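Local coordinates for sigma-C capsid protein (Avian reovirus, PDB 2VRS) that forms the trimeric fibre through which avian reovirus attaches to host cells, and also induces apoptosis, at residues Ala26-Asp29 with Leu30-Val34; Leu45-Ser48 with Pro49-Val53. All coordinates share one frame; numbering follows the deposited sequence.

Interaction 1 of 2, residues Ala26-Asp29 with Leu30-Val34; sequences AITD and LQDRV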
loop_
_atom_site.group_PDB
_atom_site.type_symbol
_atom_site.label_atom_id
_atom_site.label_comp_id
_atom_site.label_asym_id
_atom_site.label_seq_id
_atom_site.Cartn_x
_atom_site.Cartn_y
_atom_site.Cartn_z
ATOM N N ALA C 26 21.541 27.119 -47.149
ATOM C CA ALA C 26 20.661 26.025 -46.746
ATOM C C ALA C 26 21.412 25.055 -45.849
ATOM O O ALA C 26 20.842 24.521 -44.866
ATOM C CB ALA C 26 20.082 25.330 -47.962
ATOM N N ILE C 27 22.699 24.871 -46.131
ATOM C CA ILE C 27 23.546 24.011 -45.319
ATOM C C ILE C 27 23.672 24.591 -43.897
ATOM O O ILE C 27 23.543 23.855 -42.888
ATOM C CB ILE C 27 24.925 23.756 -45.976
ATOM C CG1 ILE C 27 24.761 22.745 -47.128
ATOM C CG2 ILE C 27 25.958 23.194 -45.002
ATOM C CD1 ILE C 27 25.954 22.620 -48.079
ATOM N N THR C 28 23.916 25.905 -43.808
ATOM C CA THR C 28 24.025 26.533 -42.494
ATOM C C THR C 28 22.743 26.416 -41.670
ATOM O O THR C 28 22.826 26.122 -40.473
ATOM C CB THR C 28 24.492 28.018 -42.561
ATOM O OG1 THR C 28 25.685 28.114 -43.349
ATOM C CG2 THR C 28 24.777 28.540 -41.145
ATOM N N ASP C 29 21.591 26.659 -42.293
ATOM C CA ASP C 29 20.281 26.455 -41.654
ATOM C C ASP C 29 20.109 25.016 -41.149
ATOM O O ASP C 29 19.688 24.797 -39.994
ATOM C CB ASP C 29 19.146 26.805 -42.600
ATOM C CG ASP C 29 17.767 26.338 -42.091
ATOM O OD1 ASP C 29 17.198 27.015 -41.204
ATOM O OD2 ASP C 29 17.232 25.312 -42.598
ATOM N N LEU C 30 20.428 24.032 -41.998
ATOM C CA LEU C 30 20.421 22.625 -41.546
ATOM C C LEU C 30 21.359 22.354 -40.372
ATOM O O LEU C 30 20.988 21.643 -39.420
ATOM C CB LEU C 30 20.777 21.683 -42.715
ATOM C CG LEU C 30 19.643 21.446 -43.700
ATOM C CD1 LEU C 30 20.226 20.815 -44.977
ATOM C CD2 LEU C 30 18.601 20.536 -43.076
ATOM N N GLN C 31 22.572 22.905 -40.430
ATOM C CA GLN C 31 23.565 22.683 -39.386
ATOM C C GLN C 31 23.049 23.242 -38.042
ATOM O O GLN C 31 23.161 22.573 -37.006
ATOM C CB GLN C 31 24.900 23.316 -39.736
ATOM C CG GLN C 31 25.683 22.579 -40.783
ATOM C CD GLN C 31 26.850 23.399 -41.291
ATOM O OE1 GLN C 31 26.853 24.642 -41.191
ATOM N NE2 GLN C 31 27.862 22.719 -41.804
ATOM N N ASP C 32 22.430 24.421 -38.092
ATOM C CA ASP C 32 21.805 25.023 -36.892
ATOM C C ASP C 32 20.658 24.169 -36.353
ATOM O O ASP C 32 20.563 23.935 -35.132
ATOM C CB ASP C 32 21.297 26.426 -37.202
ATOM C CG ASP C 32 22.424 27.448 -37.307
ATOM O OD1 ASP C 32 23.574 27.163 -36.879
ATOM O OD2 ASP C 32 22.139 28.548 -37.815
ATOM N N ARG C 33 19.800 23.703 -37.262
ATOM C CA ARG C 33 18.678 22.846 -36.889
ATOM C C ARG C 33 19.140 21.518 -36.275
ATOM O O ARG C 33 18.547 21.049 -35.287
ATOM C CB ARG C 33 17.737 22.643 -38.073
ATOM C CG ARG C 33 16.969 23.898 -38.399
ATOM C CD ARG C 33 16.283 23.852 -39.727
ATOM N NE ARG C 33 15.176 22.911 -39.843
ATOM C CZ ARG C 33 14.618 22.612 -41.013
ATOM N NH1 ARG C 33 15.107 23.172 -42.127
ATOM N NH2 ARG C 33 13.605 21.760 -41.085
ATOM N N VAL C 34 20.194 20.927 -36.838
ATOM C CA VAL C 34 20.731 19.644 -36.354
ATOM C C VAL C 34 21.460 19.865 -35.025
ATOM O O VAL C 34 21.412 19.011 -34.138
ATOM C CB VAL C 34 21.612 18.948 -37.436
ATOM C CG1 VAL C 34 22.459 17.808 -36.865
ATOM C CG2 VAL C 34 20.725 18.468 -38.574
HETATM O O HOH W 1 27.875 26.686 -42.760
#
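A26 to V34 form two and a half continuous turns of helix, in which the amide N of L30, Q31, D32 and R33 bonds to the carbonyl O of A26, I27, T28 and D29, the residue four places earlier, at 2.8 to 3.0 Å. On the flank of the helix D29 and R33 form an i to i+4 salt bridge, with R33 NH1 3.1 Å from D29 OD2. D29 CG lies anti to the backbone N (chi1 168°), which holds the carboxylate out from the side of the helix; R33, bent at chi3 (68°), reaches back one turn to meet it. The oxygen lies in the guanidinium plane and accepts through its syn lone pair, although the two planar groups are turned 50° apart. R33 NE pairs with E38 of the second subunit, making this arginine a link between helices. Elsewhere, Q31 lays its amide past the methyl I27 CG2, which is 3.8 Å from Q31 NE2. One water joins T28 OG1 (2.7 Å) to Q31 OE1 (2.8 Å), to which it donates. The branched apolar chains of I27, L30 and V34 suit the buried side, where L30 meets L30 of both other subunits, the core layer of a three-stranded alpha-helical coiled coil. The negative carboxylates of D29 and E38 probably stabilise the positive charge of R33, coupling a bridge within one helix to one between subunits.

Interaction 2 of 2, residues Leu45-Ser48 with Pro49-Val53; sequences LSFS and PPLSV
F47 and V53 meet across a tight turn, with F47 CD1 only 3.3 Å from V53 CG2. The valine methyl reaches the ring obliquely; it lies opposite its own carbonyl carbon, beside the backbone N. L51 approaches from elsewhere: its CD1 sits near the ring plane at the edge of F47, and its CB is 4.1 Å from F47 CB. A large flat ring suits this place because it touches both L51 and V53, whose side chains leave the same side of their strand. The apolar packing continues onto V58 of the same chain and L45 of the third subunit, while L51 is buried against L51 of that subunit.

The other side is looser and watered. One water donates to F47 O (3.1 Å) and to L51 O (2.6 Å), joining two carbonyl oxygens, both acceptors, which only a donor such as water can link. Another lies 2.9 Å from S48 OG and donates to P49 O. S48 OG, turned between its backbone N and carbonyl carbon (chi1 58°), also bonds to S59 OG and V58 O of the second subunit, a role suited to a small hydroxyl. P49 is exposed at the bend.

The turn itself closes through L51 N, 2.8 Å from S48 O, in a bent bond (139° at the hydrogen). With a cis peptide before P50, residues S48 to L51 form a type VI beta turn, and such a proline-containing turn between two short strands is characteristic of the triple beta-spiral of viral fibres.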
loop_
_atom_site.group_PDB
_atom_site.type_symbol
_atom_site.label_atom_id
_atom_site.label_comp_id
_atom_site.label_asym_id
_atom_site.label_seq_id
_atom_site.Cartn_x
_atom_site.Cartn_y
_atom_site.Cartn_z
ATOM N N LEU C 45 17.373 9.419 -22.262
ATOM C CA LEU C 45 16.599 9.004 -21.068
ATOM C C LEU C 45 16.705 7.510 -20.772
ATOM O O LEU C 45 16.663 6.665 -21.690
ATOM C CB LEU C 45 15.120 9.358 -21.228
ATOM C CG LEU C 45 14.562 10.775 -21.176
ATOM C CD1 LEU C 45 13.094 10.714 -21.540
ATOM C CD2 LEU C 45 14.727 11.476 -19.850
ATOM N N SER C 46 16.794 7.179 -19.474
ATOM C CA SER C 46 16.752 5.806 -19.031
ATOM C C SER C 46 15.775 5.770 -17.857
ATOM O O SER C 46 15.387 6.813 -17.337
ATOM C CB SER C 46 18.139 5.311 -18.564
ATOM O OG SER C 46 18.741 6.150 -17.579
ATOM N N PHE C 47 15.469 4.568 -17.435
ATOM C CA PHE C 47 14.439 4.369 -16.421
ATOM C C PHE C 47 14.966 3.442 -15.337
ATOM O O PHE C 47 15.530 2.378 -15.627
ATOM C CB PHE C 47 13.164 3.858 -17.114
ATOM C CG PHE C 47 12.571 4.862 -18.071
ATOM C CD1 PHE C 47 13.048 4.960 -19.393
ATOM C CD2 PHE C 47 11.577 5.733 -17.658
ATOM C CE1 PHE C 47 12.531 5.907 -20.279
ATOM C CE2 PHE C 47 11.052 6.686 -18.531
ATOM C CZ PHE C 47 11.554 6.784 -19.860
ATOM N N SER C 48 14.806 3.860 -14.077
ATOM C CA SER C 48 15.279 3.063 -12.942
ATOM C C SER C 48 14.137 2.264 -12.314
ATOM O O SER C 48 13.004 2.735 -12.282
ATOM C CB SER C 48 15.904 3.957 -11.870
ATOM O OG SER C 48 14.935 4.890 -11.450
ATOM N N PRO C 49 14.444 1.059 -11.829
ATOM C CA PRO C 49 13.404 0.210 -11.187
ATOM C C PRO C 49 12.756 1.006 -10.050
ATOM O O PRO C 49 13.460 1.725 -9.343
ATOM C CB PRO C 49 14.201 -0.978 -10.654
ATOM C CG PRO C 49 15.430 -1.034 -11.559
ATOM C CD PRO C 49 15.769 0.402 -11.850
ATOM N N PRO C 50 11.431 0.866 -9.857
ATOM C CA PRO C 50 10.639 -0.148 -10.549
ATOM C C PRO C 50 10.088 0.226 -11.922
ATOM O O PRO C 50 9.186 -0.464 -12.418
ATOM C CB PRO C 50 9.455 -0.376 -9.588
ATOM C CG PRO C 50 9.256 1.023 -8.984
ATOM C CD PRO C 50 10.623 1.666 -8.915
ATOM N N LEU C 51 10.592 1.301 -12.537
ATOM C CA LEU C 51 10.231 1.578 -13.941
ATOM C C LEU C 51 11.125 0.759 -14.878
ATOM O O LEU C 51 12.274 0.460 -14.555
ATOM C CB LEU C 51 10.389 3.066 -14.261
ATOM C CG LEU C 51 9.685 4.084 -13.369
ATOM C CD1 LEU C 51 10.133 5.491 -13.713
ATOM C CD2 LEU C 51 8.212 3.969 -13.495
ATOM N N SER C 52 10.584 0.355 -16.019
ATOM C CA SER C 52 11.403 -0.418 -16.964
ATOM C C SER C 52 10.909 -0.236 -18.382
ATOM O O SER C 52 9.755 0.120 -18.587
ATOM C CB SER C 52 11.445 -1.903 -16.595
ATOM O OG SER C 52 10.184 -2.534 -16.801
ATOM N N VAL C 53 11.799 -0.471 -19.351
ATOM C CA VAL C 53 11.454 -0.326 -20.775
ATOM C C VAL C 53 11.728 -1.638 -21.513
ATOM O O VAL C 53 12.729 -2.300 -21.274
ATOM C CB VAL C 53 12.270 0.792 -21.459
ATOM C CG1 VAL C 53 11.553 1.266 -22.740
ATOM C CG2 VAL C 53 12.480 1.936 -20.516
HETATM O O HOH W 2 14.537 -0.590 -15.295
HETATM O O HOH W 3 12.717 4.536 -9.679
#

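Overall arrangement
From the N terminus, helix 3-38 runs through interaction 1 near its C-terminal end. The chain then leaves the coiled coil by a short linker and enters strand 46-47, where interaction 2 begins. The two contacts follow in series, neither nested nor crossed: interaction 1 closes no loop, being successive helical turns, whereas interaction 2 closes the bend between strands 46-47 and 51-54. Their centres are 34 Å apart and their nearest atoms about 16 Å, so they do not touch. Both meet neighbouring subunits, and together they mark the passage of the trimeric shaft from alpha-helical coiled coil to triple beta-spiral, ahead of the C-terminal beta domain.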